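Local coordinates for protein cyclopenase asqI (Emericella nidulans, PDB 5YY3) that catalyses, as a zinc-dependent cyclopenase of the tyrosinase family, the conversion of 4'-methoxycyclopenin into 4'-methoxyviridicatin with release of methyl isocyanate during aspoquinolone biosynthesis, at residues T490-I495 against M602-N607; F553-P558 against F593-D598. All blocks are in the same frame, centred on the assembly; numbering follows the deposited sequence.

Contact 1: residues T490-I495 against M602-N607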
loop_
_atom_site.group_PDB
_atom_site.type_symbol
_atom_site.label_atom_id
_atom_site.label_comp_id
_atom_site.label_asym_id
_atom_site.label_seq_id
_atom_site.Cartn_x
_atom_site.Cartn_y
_atom_site.Cartn_z
ATOM N N THR A 490 29.009 -37.726 -4.293
ATOM C CA THR A 490 27.663 -37.212 -4.086
ATOM C C THR A 490 27.626 -35.719 -4.405
ATOM O O THR A 490 28.480 -34.951 -3.944
ATOM C CB THR A 490 27.174 -37.457 -2.640
ATOM O OG1 THR A 490 27.089 -38.864 -2.394
ATOM C CG2 THR A 490 25.786 -36.823 -2.405
ATOM N N LEU A 491 26.653 -35.330 -5.231
ATOM C CA LEU A 491 26.449 -33.930 -5.605
ATOM C C LEU A 491 25.368 -33.341 -4.712
ATOM O O LEU A 491 24.270 -33.898 -4.612
ATOM C CB LEU A 491 26.048 -33.801 -7.075
ATOM C CG LEU A 491 27.079 -34.201 -8.126
ATOM C CD1 LEU A 491 26.493 -34.013 -9.494
ATOM C CD2 LEU A 491 28.348 -33.377 -7.972
ATOM N N ARG A 492 25.681 -32.222 -4.064
ATOM C CA ARG A 492 24.739 -31.578 -3.161
ATOM C C ARG A 492 24.364 -30.190 -3.661
ATOM O O ARG A 492 25.218 -29.298 -3.742
ATOM C CB ARG A 492 25.329 -31.492 -1.752
ATOM C CG ARG A 492 25.823 -32.817 -1.233
ATOM C CD ARG A 492 26.595 -32.640 0.045
ATOM N NE ARG A 492 27.011 -33.930 0.564
ATOM C CZ ARG A 492 26.308 -34.647 1.426
ATOM N NH1 ARG A 492 25.154 -34.180 1.882
ATOM N NH2 ARG A 492 26.765 -35.821 1.834
ATOM N N LEU A 493 23.089 -30.013 -3.984
ATOM C CA LEU A 493 22.607 -28.765 -4.572
ATOM C C LEU A 493 21.765 -27.920 -3.602
ATOM O O LEU A 493 20.787 -28.407 -3.014
ATOM C CB LEU A 493 21.781 -29.057 -5.826
ATOM C CG LEU A 493 21.033 -27.867 -6.434
ATOM C CD1 LEU A 493 21.967 -26.919 -7.131
ATOM C CD2 LEU A 493 19.930 -28.327 -7.366
ATOM N N PHE A 494 22.161 -26.654 -3.466
ATOM C CA PHE A 494 21.460 -25.663 -2.666
ATOM C C PHE A 494 21.199 -24.394 -3.487
ATOM O O PHE A 494 21.962 -24.068 -4.414
ATOM C CB PHE A 494 22.271 -25.293 -1.420
ATOM C CG PHE A 494 22.381 -26.393 -0.387
ATOM C CD1 PHE A 494 23.311 -27.418 -0.534
ATOM C CD2 PHE A 494 21.596 -26.363 0.768
ATOM C CE1 PHE A 494 23.434 -28.418 0.426
ATOM C CE2 PHE A 494 21.713 -27.353 1.740
ATOM C CZ PHE A 494 22.635 -28.388 1.572
ATOM N N ILE A 495 20.128 -23.675 -3.151
ATOM C CA ILE A 495 19.910 -22.333 -3.683
ATOM C C ILE A 495 19.668 -21.341 -2.554
ATOM O O ILE A 495 19.328 -21.715 -1.432
ATOM C CB ILE A 495 18.718 -22.267 -4.663
ATOM C CG1 ILE A 495 17.388 -22.519 -3.923
ATOM C CG2 ILE A 495 18.949 -23.213 -5.870
ATOM C CD1 ILE A 495 16.153 -22.464 -4.827
ATOM N N MET A 602 22.494 -33.645 8.087
ATOM C CA MET A 602 21.503 -33.062 7.193
ATOM C C MET A 602 21.814 -31.591 6.884
ATOM O O MET A 602 22.178 -30.813 7.757
ATOM C CB MET A 602 20.103 -33.200 7.784
ATOM C CG MET A 602 19.535 -34.633 7.769
ATOM S SD MET A 602 19.177 -35.457 6.173
ATOM C CE MET A 602 18.906 -34.124 4.980
ATOM N N GLY A 603 21.719 -31.227 5.617
ATOM C CA GLY A 603 21.979 -29.858 5.211
ATOM C C GLY A 603 23.430 -29.500 5.012
ATOM O O GLY A 603 23.748 -28.331 4.792
ATOM N N TYR A 604 24.309 -30.499 5.076
ATOM C CA TYR A 604 25.732 -30.302 4.790
ATOM C C TYR A 604 25.919 -29.705 3.404
ATOM O O TYR A 604 25.304 -30.173 2.445
ATOM C CB TYR A 604 26.483 -31.626 4.887
ATOM C CG TYR A 604 27.974 -31.501 4.686
ATOM C CD1 TYR A 604 28.808 -31.190 5.755
ATOM C CD2 TYR A 604 28.550 -31.690 3.432
ATOM C CE1 TYR A 604 30.176 -31.066 5.588
ATOM C CE2 TYR A 604 29.928 -31.565 3.255
ATOM C CZ TYR A 604 30.734 -31.257 4.346
ATOM O OH TYR A 604 32.104 -31.142 4.198
ATOM N N PRO A 605 26.809 -28.717 3.270
ATOM C CA PRO A 605 27.768 -28.188 4.246
ATOM C C PRO A 605 27.321 -26.911 4.957
ATOM O O PRO A 605 28.134 -26.237 5.594
ATOM C CB PRO A 605 28.988 -27.899 3.377
ATOM C CG PRO A 605 28.371 -27.412 2.080
ATOM C CD PRO A 605 27.057 -28.166 1.922
ATOM N N PHE A 606 26.045 -26.573 4.846
ATOM C CA PHE A 606 25.567 -25.332 5.439
ATOM C C PHE A 606 25.048 -25.498 6.862
ATOM O O PHE A 606 24.479 -24.571 7.409
ATOM C CB PHE A 606 24.475 -24.716 4.564
ATOM C CG PHE A 606 24.985 -24.235 3.230
ATOM C CD1 PHE A 606 25.783 -23.106 3.151
ATOM C CD2 PHE A 606 24.675 -24.920 2.063
ATOM C CE1 PHE A 606 26.239 -22.659 1.947
ATOM C CE2 PHE A 606 25.140 -24.482 0.850
ATOM C CZ PHE A 606 25.917 -23.346 0.790
ATOM N N ASN A 607 25.265 -26.670 7.457
ATOM C CA ASN A 607 24.709 -26.989 8.767
ATOM C C ASN A 607 25.653 -26.618 9.911
ATOM O O ASN A 607 25.247 -26.600 11.072
ATOM C CB ASN A 607 24.348 -28.470 8.837
ATOM C CG ASN A 607 25.546 -29.374 8.604
ATOM O OD1 ASN A 607 26.499 -28.991 7.922
ATOM N ND2 ASN A 607 25.504 -30.581 9.168
HETATM O O HOH W 1 23.535 -31.901 1.756
#
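Phe-494 and Phe-606 form the aromatic heart of this contact, a T-shaped pair in which the edge of Phe-606 is set against the face of Phe-494. The ring planes stand 72° apart, and CD2 of Phe-606 lies over the centre of the Phe-494 ring. The neighbouring CE2 of Phe-606 comes down 3.6 Å from Phe-494 CG. Phe-494 points from the strand toward the loop, with CG anti to its own carbonyl carbon (chi1 -69°), and the far end of the ring enters the bend of 602-607. There CE1 packs on Pro-605 CD at 3.9 Å, and CZ comes 3.4 Å from the carbonyl O of Gly-603. Tyr-604 O lies at the ring edge, near its plane, 3.3 Å from Phe-494 CE1. The Gly-603 oxygen also accepts the N-H of Phe-606 (Phe-606 N to Gly-603 O 2.9 Å), a bond that closes a tight bend containing the cis peptide before Pro-605.

The polar half belongs to Arg-492. Its chain runs extended from CG to NE and carries the guanidinium past Tyr-604, whose CD2 sits over one face near the rim; the two planes are turned 77° apart. Water 1, in the guanidinium plane, accepts from Arg-492 NH1 at 2.8 Å and donates to Tyr-604 O, the oxygen at the Phe-494 edge, at 2.6 Å. Salt bridges from NH1 to Asp-598 and from NH2 to Asp-582, with a hydrogen bond between NE and Thr-580 OG1, fix the group's rotation and probably balance its buried charge.

Strand 487-497 is flanked in the sheet of the Ig-like domain by antiparallel strands 508-517 and 571-580. Leu-493 points away from the loop and packs on strand 461-475. Phe-606 also stacks on Trp-507, meets Phe-576 edge-to-face and touches the ring of Trp-610.

Contact 2: residues F553-P558 against F593-D598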
loop_
_atom_site.group_PDB
_atom_site.type_symbol
_atom_site.label_atom_id
_atom_site.label_comp_id
_atom_site.label_asym_id
_atom_site.label_seq_id
_atom_site.Cartn_x
_atom_site.Cartn_y
_atom_site.Cartn_z
ATOM N N PHE A 553 7.921 -40.632 -0.020
ATOM C CA PHE A 553 8.404 -39.523 0.798
ATOM C C PHE A 553 7.258 -38.556 1.105
ATOM O O PHE A 553 7.342 -37.354 0.831
ATOM C CB PHE A 553 9.597 -38.836 0.104
ATOM C CG PHE A 553 10.472 -38.039 1.046
ATOM C CD1 PHE A 553 10.260 -38.090 2.419
ATOM C CD2 PHE A 553 11.579 -37.339 0.574
ATOM C CE1 PHE A 553 11.068 -37.392 3.286
ATOM C CE2 PHE A 553 12.413 -36.650 1.448
ATOM C CZ PHE A 553 12.150 -36.682 2.810
ATOM N N ARG A 554 6.179 -39.099 1.672
ATOM C CA ARG A 554 4.974 -38.317 1.926
ATOM C C ARG A 554 5.287 -37.095 2.779
ATOM O O ARG A 554 4.689 -36.036 2.599
ATOM C CB ARG A 554 3.901 -39.176 2.594
ATOM C CG ARG A 554 2.558 -38.471 2.809
ATOM C CD ARG A 554 1.572 -39.362 3.559
ATOM N NE ARG A 554 0.454 -38.627 4.129
ATOM C CZ ARG A 554 -0.562 -39.203 4.768
ATOM N NH1 ARG A 554 -0.580 -40.522 4.926
ATOM N NH2 ARG A 554 -1.562 -38.468 5.246
ATOM N N HIS A 555 6.238 -37.244 3.698
ATOM C CA HIS A 555 6.632 -36.157 4.599
ATOM C C HIS A 555 7.812 -35.335 4.064
ATOM O O HIS A 555 8.426 -34.570 4.803
ATOM C CB HIS A 555 6.981 -36.708 5.974
ATOM C CG HIS A 555 8.044 -37.767 5.953
ATOM N ND1 HIS A 555 7.936 -38.912 5.189
ATOM C CD2 HIS A 555 9.228 -37.854 6.597
ATOM C CE1 HIS A 555 9.009 -39.658 5.371
ATOM N NE2 HIS A 555 9.810 -39.043 6.222
ATOM N N GLY A 556 8.123 -35.487 2.782
ATOM C CA GLY A 556 9.089 -34.612 2.139
ATOM C C GLY A 556 8.510 -33.242 1.761
ATOM O O GLY A 556 7.367 -32.900 2.098
ATOM N N TRP A 557 9.305 -32.445 1.061
ATOM C CA TRP A 557 8.872 -31.117 0.652
ATOM C C TRP A 557 7.977 -31.179 -0.600
ATOM O O TRP A 557 8.306 -31.858 -1.562
ATOM C CB TRP A 557 10.083 -30.221 0.395
ATOM C CG TRP A 557 9.665 -28.808 0.379
ATOM C CD1 TRP A 557 9.576 -27.982 -0.710
ATOM C CD2 TRP A 557 9.197 -28.062 1.497
ATOM N NE1 TRP A 557 9.119 -26.747 -0.320
ATOM C CE2 TRP A 557 8.867 -26.769 1.034
ATOM C CE3 TRP A 557 9.033 -28.352 2.863
ATOM C CZ2 TRP A 557 8.364 -25.768 1.877
ATOM C CZ3 TRP A 557 8.559 -27.354 3.706
ATOM C CH2 TRP A 557 8.225 -26.079 3.207
ATOM N N PRO A 558 6.826 -30.487 -0.574
ATOM C CA PRO A 558 5.914 -30.544 -1.730
ATOM C C PRO A 558 6.586 -30.085 -3.049
ATOM O O PRO A 558 7.278 -29.062 -3.065
ATOM C CB PRO A 558 4.776 -29.593 -1.325
ATOM C CG PRO A 558 4.841 -29.529 0.178
ATOM C CD PRO A 558 6.285 -29.673 0.533
ATOM N N PHE A 593 12.290 -44.055 8.450
ATOM C CA PHE A 593 13.370 -43.097 8.701
ATOM C C PHE A 593 14.459 -43.061 7.610
ATOM O O PHE A 593 15.478 -42.384 7.761
ATOM C CB PHE A 593 14.030 -43.404 10.045
ATOM C CG PHE A 593 13.144 -43.163 11.240
ATOM C CD1 PHE A 593 12.880 -41.872 11.681
ATOM C CD2 PHE A 593 12.609 -44.232 11.952
ATOM C CE1 PHE A 593 12.081 -41.653 12.793
ATOM C CE2 PHE A 593 11.812 -44.021 13.074
ATOM C CZ PHE A 593 11.547 -42.732 13.495
ATOM N N HIS A 594 14.240 -43.778 6.517
ATOM C CA HIS A 594 15.250 -43.951 5.475
ATOM C C HIS A 594 15.576 -42.707 4.626
ATOM O O HIS A 594 16.496 -42.746 3.799
ATOM C CB HIS A 594 14.816 -45.086 4.538
ATOM C CG HIS A 594 13.362 -45.059 4.184
ATOM N ND1 HIS A 594 12.360 -45.135 5.132
ATOM C CD2 HIS A 594 12.739 -44.971 2.985
ATOM C CE1 HIS A 594 11.186 -45.090 4.531
ATOM N NE2 HIS A 594 11.384 -44.996 3.228
ATOM N N HIS A 595 14.835 -41.617 4.815
ATOM C CA HIS A 595 15.032 -40.409 4.010
ATOM C C HIS A 595 16.013 -39.412 4.604
ATOM O O HIS A 595 16.394 -38.441 3.958
ATOM C CB HIS A 595 13.703 -39.699 3.791
ATOM C CG HIS A 595 12.727 -40.494 2.991
ATOM N ND1 HIS A 595 12.720 -40.483 1.613
ATOM C CD2 HIS A 595 11.729 -41.327 3.372
ATOM C CE1 HIS A 595 11.756 -41.281 1.180
ATOM N NE2 HIS A 595 11.139 -41.803 2.228
ATOM N N TYR A 596 16.414 -39.633 5.842
ATOM C CA TYR A 596 17.176 -38.616 6.542
ATOM C C TYR A 596 18.564 -39.161 6.909
ATOM O O TYR A 596 19.188 -38.726 7.882
ATOM C CB TYR A 596 16.383 -38.133 7.774
ATOM C CG TYR A 596 15.143 -37.290 7.432
ATOM C CD1 TYR A 596 15.231 -36.204 6.558
ATOM C CD2 TYR A 596 13.891 -37.585 7.982
ATOM C CE1 TYR A 596 14.101 -35.420 6.237
ATOM C CE2 TYR A 596 12.757 -36.814 7.672
ATOM C CZ TYR A 596 12.871 -35.730 6.795
ATOM O OH TYR A 596 11.768 -34.953 6.477
ATOM N N HIS A 597 19.046 -40.096 6.092
ATOM C CA HIS A 597 20.328 -40.762 6.315
ATOM C C HIS A 597 21.492 -40.167 5.512
ATOM O O HIS A 597 21.631 -40.421 4.319
ATOM C CB HIS A 597 20.203 -42.247 5.983
ATOM C CG HIS A 597 21.521 -42.922 5.763
ATOM N ND1 HIS A 597 22.499 -42.980 6.737
ATOM C CD2 HIS A 597 22.027 -43.555 4.681
ATOM C CE1 HIS A 597 23.549 -43.626 6.260
ATOM N NE2 HIS A 597 23.291 -43.987 5.017
ATOM N N ASP A 598 22.345 -39.400 6.182
ATOM C CA ASP A 598 23.467 -38.757 5.518
ATOM C C ASP A 598 24.717 -38.783 6.381
ATOM O O ASP A 598 24.742 -38.200 7.462
ATOM C CB ASP A 598 23.115 -37.309 5.161
ATOM C CG ASP A 598 24.138 -36.659 4.233
ATOM O OD1 ASP A 598 25.359 -36.930 4.358
ATOM O OD2 ASP A 598 23.704 -35.867 3.369
HETATM O O HOH W 2 8.763 -42.920 1.741
#
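Phe-553 and His-595 lie almost flat on one another, an offset stack with centroids 3.8 Å apart and planes only 7° from parallel. ND1 of His-595 sits over the centre of the phenyl ring, 3.4 Å from Phe-553 CG, while His-595 CB makes a CH-pi contact on the same face. Tyr-596 adds an offset edge-to-face pair: the edge of Phe-553 is directed at the tyrosine face, with Phe-553 CZ 4.1 Å from Tyr-596 CE1. His-555 completes the aromatic cluster, its CE1 meeting His-595 CD2 at 3.8 Å and its CD2 touching Tyr-596 CE2.

Water 2 lies in the plane of the His-595 ring, at its edge, and joins the loops; it accepts from Phe-553 N and is 2.7 Å from His-595 NE2. Behind the stack, Gly-556 CA covers the centre of the other face of Phe-553, which is thus sandwiched between its own turn and the imidazole. That turn is type I, closed by Gly-556 N to Phe-553 O at 2.8 Å. Within it the His-555 CG lies between backbone N and carbonyl carbon (chi1 56°), and the imidazole has Phe-553 CE1 over its centre. A second type I turn, Phe-593 to Tyr-596, presents the other two rings, though its closing bond is weak.

Both loops belong to the Ig-like domain yet rest on the zinc-bearing helices. His-555 touches Tyr-188 and Val-192 of helix 180-193, its side chain about 8 Å from those of the zinc ligands His-186 and His-190, and Tyr-596 packs on Val-213 and Val-217 of helix 210-231.

Overall arrangement
The centres of the two contacts lie about 15 Å apart, both in the Ig-like domain. Along the chain the order is 490-495, 553-558, 593-598, 602-607, so contact 2 falls wholly between the halves of contact 1. Segments 593-598 and 602-607 share the long loop between strand 571-580 and helix 611-614, which meets the beta-sheet in contact 1 and packs on helix 210-231 in contact 2, where 553-558, from an earlier loop, brings in helix 180-193. The contacts touch directly: Arg-492 NH1 and Asp-598 OD2 form a 2.7 Å salt bridge, and Met-602 SD packs against Tyr-596 O. Together they form a packed path from the sheet to the two helices that carry the zinc ligands.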